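Endoglucanase FnCel5A (Fervidobacterium nodosum, PDB 3NCO) probably hydrolyses internal beta-1,4-glucosidic bonds of cellulose, as a TIM-barrel endoglucanase of glycoside hydrolase family 5. Local coordinates at residues I99-H104 against I141-A146; Q237-F242 against E284-S289. All coordinates share one frame; numbering follows the deposited sequence.

Interaction 1: I99-H104 against I141-A146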
loop_
_atom_site.group_PDB
_atom_site.type_symbol
_atom_site.label_atom_id
_atom_site.label_comp_id
_atom_site.label_asym_id
_atom_site.label_seq_id
_atom_site.Cartn_x
_atom_site.Cartn_y
_atom_site.Cartn_z
ATOM N N ILE A 99 -5.485 -5.919 3.035
ATOM C CA ILE A 99 -4.546 -5.109 3.816
ATOM C C ILE A 99 -5.295 -3.809 4.110
ATOM O O ILE A 99 -5.745 -3.145 3.179
ATOM C CB ILE A 99 -3.260 -4.816 3.005
ATOM C CG1 ILE A 99 -2.380 -6.070 2.741
ATOM C CG2 ILE A 99 -2.372 -3.829 3.775
ATOM C CD1 ILE A 99 -1.459 -5.931 1.564
ATOM N N ILE A 100 -5.486 -3.480 5.402
ATOM C CA ILE A 100 -6.095 -2.177 5.740
ATOM C C ILE A 100 -4.998 -1.331 6.426
ATOM O O ILE A 100 -4.260 -1.868 7.281
ATOM C CB ILE A 100 -7.383 -2.321 6.642
ATOM C CG1 ILE A 100 -7.040 -2.917 8.045
ATOM C CG2 ILE A 100 -8.609 -3.048 5.894
ATOM C CD1 ILE A 100 -8.322 -2.993 8.964
ATOM N N ASN A 101 -4.931 -0.040 6.084
ATOM C CA ASN A 101 -3.785 0.798 6.499
ATOM C C ASN A 101 -4.412 2.036 7.210
ATOM O O ASN A 101 -5.626 2.173 7.338
ATOM C CB ASN A 101 -2.809 1.168 5.306
ATOM C CG ASN A 101 -3.325 2.300 4.388
ATOM O OD1 ASN A 101 -4.409 2.880 4.631
ATOM N ND2 ASN A 101 -2.562 2.605 3.299
ATOM N N CYS A 102 -3.551 2.968 7.650
ATOM C CA CYS A 102 -3.981 4.340 7.821
ATOM C C CYS A 102 -3.189 5.186 6.815
ATOM O O CYS A 102 -1.998 4.955 6.599
ATOM C CB CYS A 102 -3.665 4.757 9.249
ATOM S SG CYS A 102 -4.264 6.433 9.730
ATOM N N HIS A 103 -3.853 6.176 6.227
ATOM C CA HIS A 103 -3.389 6.847 5.011
ATOM C C HIS A 103 -3.815 8.320 5.110
ATOM O O HIS A 103 -4.858 8.677 5.711
ATOM C CB HIS A 103 -4.089 6.193 3.833
ATOM C CG HIS A 103 -3.341 6.160 2.532
ATOM N ND1 HIS A 103 -3.230 7.216 1.649
ATOM C CD2 HIS A 103 -2.790 5.106 1.906
ATOM C CE1 HIS A 103 -2.655 6.800 0.523
ATOM N NE2 HIS A 103 -2.349 5.532 0.673
ATOM N N HIS A 104 -2.960 9.190 4.581
ATOM C CA HIS A 104 -3.318 10.605 4.492
ATOM C C HIS A 104 -3.676 11.216 5.859
ATOM O O HIS A 104 -4.712 11.831 5.998
ATOM C CB HIS A 104 -4.465 10.804 3.479
ATOM C CG HIS A 104 -4.545 12.193 2.940
ATOM N ND1 HIS A 104 -4.396 12.481 1.589
ATOM C CD2 HIS A 104 -4.724 13.383 3.565
ATOM C CE1 HIS A 104 -4.499 13.796 1.411
ATOM N NE2 HIS A 104 -4.673 14.360 2.593
ATOM N N ILE A 141 0.462 -0.135 9.526
ATOM C CA ILE A 141 0.402 0.989 10.467
ATOM C C ILE A 141 0.207 2.363 9.836
ATOM O O ILE A 141 -0.703 3.110 10.224
ATOM C CB ILE A 141 1.654 1.024 11.344
ATOM C CG1 ILE A 141 1.564 -0.198 12.259
ATOM C CG2 ILE A 141 1.642 2.278 12.274
ATOM C CD1 ILE A 141 2.889 -0.482 13.016
ATOM N N PHE A 142 1.039 2.680 8.834
ATOM C CA PHE A 142 0.936 3.991 8.186
ATOM C C PHE A 142 1.509 3.983 6.780
ATOM O O PHE A 142 2.561 3.395 6.529
ATOM C CB PHE A 142 1.557 5.107 9.036
ATOM C CG PHE A 142 1.184 6.481 8.587
ATOM C CD1 PHE A 142 -0.161 6.918 8.583
ATOM C CD2 PHE A 142 2.175 7.328 8.102
ATOM C CE1 PHE A 142 -0.491 8.197 8.100
ATOM C CE2 PHE A 142 1.867 8.618 7.663
ATOM C CZ PHE A 142 0.550 9.053 7.655
ATOM N N ASN A 143 0.833 4.694 5.885
ATOM C CA ASN A 143 1.283 4.833 4.503
ATOM C C ASN A 143 2.321 5.936 4.374
ATOM O O ASN A 143 2.094 7.077 4.743
ATOM C CB ASN A 143 0.057 5.234 3.683
ATOM C CG ASN A 143 0.376 5.463 2.233
ATOM O OD1 ASN A 143 0.293 6.607 1.729
ATOM N ND2 ASN A 143 0.775 4.456 1.596
ATOM N N GLU A 144 3.476 5.569 3.800
ATOM C CA GLU A 144 4.467 6.617 3.429
ATOM C C GLU A 144 4.777 7.637 4.538
ATOM O O GLU A 144 4.411 8.796 4.441
ATOM C CB GLU A 144 3.995 7.341 2.163
ATOM C CG GLU A 144 4.045 6.419 0.976
ATOM C CD GLU A 144 3.676 7.083 -0.309
ATOM O OE1 GLU A 144 3.310 8.275 -0.304
ATOM O OE2 GLU A 144 3.682 6.432 -1.355
ATOM N N PRO A 145 5.467 7.203 5.595
ATOM C CA PRO A 145 5.961 8.180 6.510
ATOM C C PRO A 145 6.792 9.154 5.718
ATOM O O PRO A 145 7.414 8.736 4.715
ATOM C CB PRO A 145 6.917 7.364 7.390
ATOM C CG PRO A 145 6.266 6.039 7.454
ATOM C CD PRO A 145 5.923 5.840 5.965
ATOM N N ALA A 146 6.764 10.428 6.100
ATOM C CA ALA A 146 7.526 11.487 5.377
ATOM C C ALA A 146 7.464 12.809 6.077
ATOM O O ALA A 146 6.886 12.914 7.144
ATOM C CB ALA A 146 7.004 11.669 3.964
HETATM O O HOH W 1 -0.271 8.779 3.775
#

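Interaction 2: Q237-F242 against E284-S289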
loop_
_atom_site.group_PDB
_atom_site.type_symbol
_atom_site.label_atom_id
_atom_site.label_comp_id
_atom_site.label_asym_id
_atom_site.label_seq_id
_atom_site.Cartn_x
_atom_site.Cartn_y
_atom_site.Cartn_z
ATOM N N GLN A 237 18.157 -0.068 -14.506
ATOM C CA GLN A 237 17.917 0.921 -13.419
ATOM C C GLN A 237 16.980 0.341 -12.368
ATOM O O GLN A 237 17.221 0.485 -11.160
ATOM C CB GLN A 237 17.330 2.257 -13.944
ATOM C CG GLN A 237 18.281 3.134 -14.816
ATOM C CD GLN A 237 19.185 4.040 -13.951
ATOM O OE1 GLN A 237 18.694 4.666 -12.983
ATOM N NE2 GLN A 237 20.493 4.099 -14.275
ATOM N N ILE A 238 15.909 -0.324 -12.818
ATOM C CA ILE A 238 14.918 -0.891 -11.885
ATOM C C ILE A 238 15.527 -2.095 -11.130
ATOM O O ILE A 238 15.379 -2.228 -9.916
ATOM C CB ILE A 238 13.619 -1.329 -12.603
ATOM C CG1 ILE A 238 12.988 -0.103 -13.272
ATOM C CG2 ILE A 238 12.608 -2.044 -11.630
ATOM C CD1 ILE A 238 11.757 -0.432 -14.149
ATOM N N ARG A 239 16.174 -2.987 -11.862
ATOM C CA ARG A 239 16.807 -4.140 -11.225
ATOM C C ARG A 239 17.783 -3.700 -10.110
ATOM O O ARG A 239 17.821 -4.297 -9.046
ATOM C CB ARG A 239 17.524 -4.988 -12.286
ATOM C CG ARG A 239 17.957 -6.345 -11.678
ATOM C CD ARG A 239 18.654 -7.271 -12.635
ATOM N NE ARG A 239 18.142 -7.199 -14.000
ATOM C CZ ARG A 239 17.026 -7.783 -14.419
ATOM N NH1 ARG A 239 16.292 -8.492 -13.571
ATOM N NH2 ARG A 239 16.653 -7.675 -15.692
ATOM N N ASN A 240 18.600 -2.675 -10.382
ATOM C CA ASN A 240 19.585 -2.177 -9.423
ATOM C C ASN A 240 18.828 -1.705 -8.165
ATOM O O ASN A 240 19.233 -1.969 -7.031
ATOM C CB ASN A 240 20.432 -1.044 -10.086
ATOM C CG ASN A 240 21.587 -0.503 -9.201
ATOM O OD1 ASN A 240 22.558 -1.220 -8.882
ATOM N ND2 ASN A 240 21.508 0.780 -8.856
ATOM N N HIS A 241 17.740 -0.954 -8.377
ATOM C CA HIS A 241 16.929 -0.474 -7.238
ATOM C C HIS A 241 16.376 -1.641 -6.384
ATOM O O HIS A 241 16.415 -1.603 -5.145
ATOM C CB HIS A 241 15.778 0.352 -7.782
ATOM C CG HIS A 241 16.223 1.635 -8.420
ATOM N ND1 HIS A 241 15.415 2.354 -9.271
ATOM C CD2 HIS A 241 17.386 2.327 -8.326
ATOM C CE1 HIS A 241 16.040 3.459 -9.639
ATOM N NE2 HIS A 241 17.241 3.466 -9.081
ATOM N N PHE A 242 15.769 -2.617 -7.044
ATOM C CA PHE A 242 15.091 -3.719 -6.324
ATOM C C PHE A 242 16.121 -4.653 -5.681
ATOM O O PHE A 242 15.882 -5.167 -4.561
ATOM C CB PHE A 242 14.201 -4.521 -7.273
ATOM C CG PHE A 242 12.876 -3.880 -7.558
ATOM C CD1 PHE A 242 12.770 -2.517 -7.852
ATOM C CD2 PHE A 242 11.716 -4.627 -7.456
ATOM C CE1 PHE A 242 11.494 -1.924 -8.081
ATOM C CE2 PHE A 242 10.465 -4.049 -7.664
ATOM C CZ PHE A 242 10.367 -2.714 -8.013
ATOM N N GLU A 284 8.825 -10.014 -8.957
ATOM C CA GLU A 284 8.663 -11.467 -8.831
ATOM C C GLU A 284 10.043 -12.117 -8.657
ATOM O O GLU A 284 10.206 -13.047 -7.821
ATOM C CB GLU A 284 7.958 -12.057 -10.070
ATOM C CG GLU A 284 6.468 -11.799 -10.083
ATOM C CD GLU A 284 5.870 -12.034 -11.490
ATOM O OE1 GLU A 284 6.627 -12.501 -12.391
ATOM O OE2 GLU A 284 4.656 -11.740 -11.695
ATOM N N GLU A 285 11.029 -11.625 -9.422
ATOM C CA GLU A 285 12.360 -12.217 -9.429
ATOM C C GLU A 285 13.013 -12.123 -8.053
ATOM O O GLU A 285 13.739 -13.042 -7.631
ATOM C CB GLU A 285 13.219 -11.576 -10.528
ATOM C CG GLU A 285 14.719 -11.798 -10.431
ATOM C CD GLU A 285 15.521 -10.764 -11.262
ATOM O OE1 GLU A 285 14.893 -10.067 -12.133
ATOM O OE2 GLU A 285 16.780 -10.679 -11.057
ATOM N N PHE A 286 12.731 -11.026 -7.330
ATOM C CA PHE A 286 13.265 -10.897 -5.986
ATOM C C PHE A 286 12.358 -11.431 -4.885
ATOM O O PHE A 286 12.666 -11.258 -3.696
ATOM C CB PHE A 286 13.701 -9.435 -5.714
ATOM C CG PHE A 286 14.907 -9.039 -6.519
ATOM C CD1 PHE A 286 16.158 -9.572 -6.204
ATOM C CD2 PHE A 286 14.803 -8.240 -7.646
ATOM C CE1 PHE A 286 17.271 -9.254 -6.952
ATOM C CE2 PHE A 286 15.942 -7.916 -8.401
ATOM C CZ PHE A 286 17.151 -8.458 -8.074
ATOM N N GLY A 287 11.232 -12.074 -5.233
ATOM C CA GLY A 287 10.402 -12.670 -4.188
ATOM C C GLY A 287 9.567 -11.654 -3.421
ATOM O O GLY A 287 9.107 -11.905 -2.290
ATOM N N PHE A 288 9.346 -10.494 -4.042
ATOM C CA PHE A 288 8.490 -9.463 -3.440
ATOM C C PHE A 288 7.028 -9.709 -3.817
ATOM O O PHE A 288 6.709 -9.953 -4.972
ATOM C CB PHE A 288 8.842 -8.058 -3.947
ATOM C CG PHE A 288 10.269 -7.634 -3.690
ATOM C CD1 PHE A 288 11.076 -8.296 -2.774
ATOM C CD2 PHE A 288 10.794 -6.503 -4.362
ATOM C CE1 PHE A 288 12.382 -7.875 -2.578
ATOM C CE2 PHE A 288 12.109 -6.036 -4.147
ATOM C CZ PHE A 288 12.899 -6.737 -3.224
ATOM N N SER A 289 6.135 -9.650 -2.843
ATOM C CA SER A 289 4.727 -9.552 -3.194
ATOM C C SER A 289 4.466 -8.142 -3.716
ATOM O O SER A 289 5.339 -7.295 -3.675
ATOM C CB SER A 289 3.874 -9.847 -2.015
ATOM O OG SER A 289 4.114 -8.849 -1.051
#

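Interaction 1: I99-H104 against I141-A146
The carbonyl oxygen of Cys102 is gripped by the facing loop through one hydrogen bond and one CA-H...O contact, with the Phe142 ring close by. Asn143 N donates to Cys102 O at 2.9 Å, and Phe142 CA approaches the same oxygen at 3.5 Å. The Phe142 ring comes up obliquely, its CD1 3.3 Å from Cys102 O. With CG anti to the backbone N (chi1 178°), Asn143 lays its amide over one face of the His103 ring. The two planes are 9° apart, and Asn143 OD1 stands 3.0 Å above the imidazole plane, near its rim; this is a stack, not a hydrogen bond. Water 1 also holds the same amide oxygen: it accepts from His104 N and donates to Asn143 OD1 (3.0 Å). An alanine in place of His103 would probably leave the Asn143 amide without its flat partner, held mainly by the water and by the weak hydrogen bond from Asn143 ND2 to Glu260. Glu144 OE2 bonds His203. The contact joins the C-terminal ends of neighbouring barrel strands 97-101 and 137-140, and Asn143, Glu144 and Pro145 form the Asn-Glu-Pro sequence that in family 5 enzymes carries the acid/base glutamate of the active site.

Interaction 2: Q237-F242 against E284-S289
Phe286 turns one ring face to the backbone of Phe242, whose C lies 4.2 Å above the plane of that ring, toward its rim. Beside it, Phe242 CB touches Phe286 CD2 at 3.8 Å. Phe288 has Phe286 CB over one face, toward the rim, and both side chains point to helix 232-252. The rings of Phe242 and Phe288 are inclined by only 29° but slid apart, with centroids 5.8 Å from each other; they barely overlap and meet through Phe242 CD2 and Phe288 CE2 at 3.6 Å. Phe242 has CG anti to its carbonyl carbon (chi1 -80°), which sends its ring inward past that of Phe288.

Toward the solvent, the contact ends in a salt bridge. Glu285, extended beyond CG, brings OE1 to the edge of the Arg239 guanidinium, near its plane, with NH1 to OE1 at 2.6 Å, though the carboxylate and guanidinium planes are clearly tilted against each other. The Arg239 chain bends at chi3 (-35°) to present NH1, and its CG rests 4.2 Å from Phe286 CE2, so its aliphatic part lies against the Phe286 ring.

The turn that places Phe286 and Phe288 is a Schellman motif: Gly287, with positive phi, ends helix 269-285 through bonds from Gly287 N to Glu284 O and Phe288 N to Ala283 O. Phe242 also meets Phe202 and Tyr204 edge-to-face and touches Leu258. The contact thus packs helix 232-252 against the end of helix 269-285, where the chain turns into strand 289-292 beside strand 256-261.

Both interactions belong to one eight-stranded barrel but to different layers of it. Interaction 1 is buried, its centre about 7 Å from the centre of the chain, and joins the loops that follow two adjacent strands; its chemistry is mainly polar, with the Phe142 ring against Cys102 as its apolar part. Interaction 2 has its centre about 17 Å from that of the chain, in the helical layer, where aromatic packing grades into an ion pair at the surface. The two share no element and do not touch; the centres of interactions 1 and 2 are about 22 Å apart. Strand 198-204 borders both, offering a polar partner to interaction 1 and aromatic ones to interaction 2.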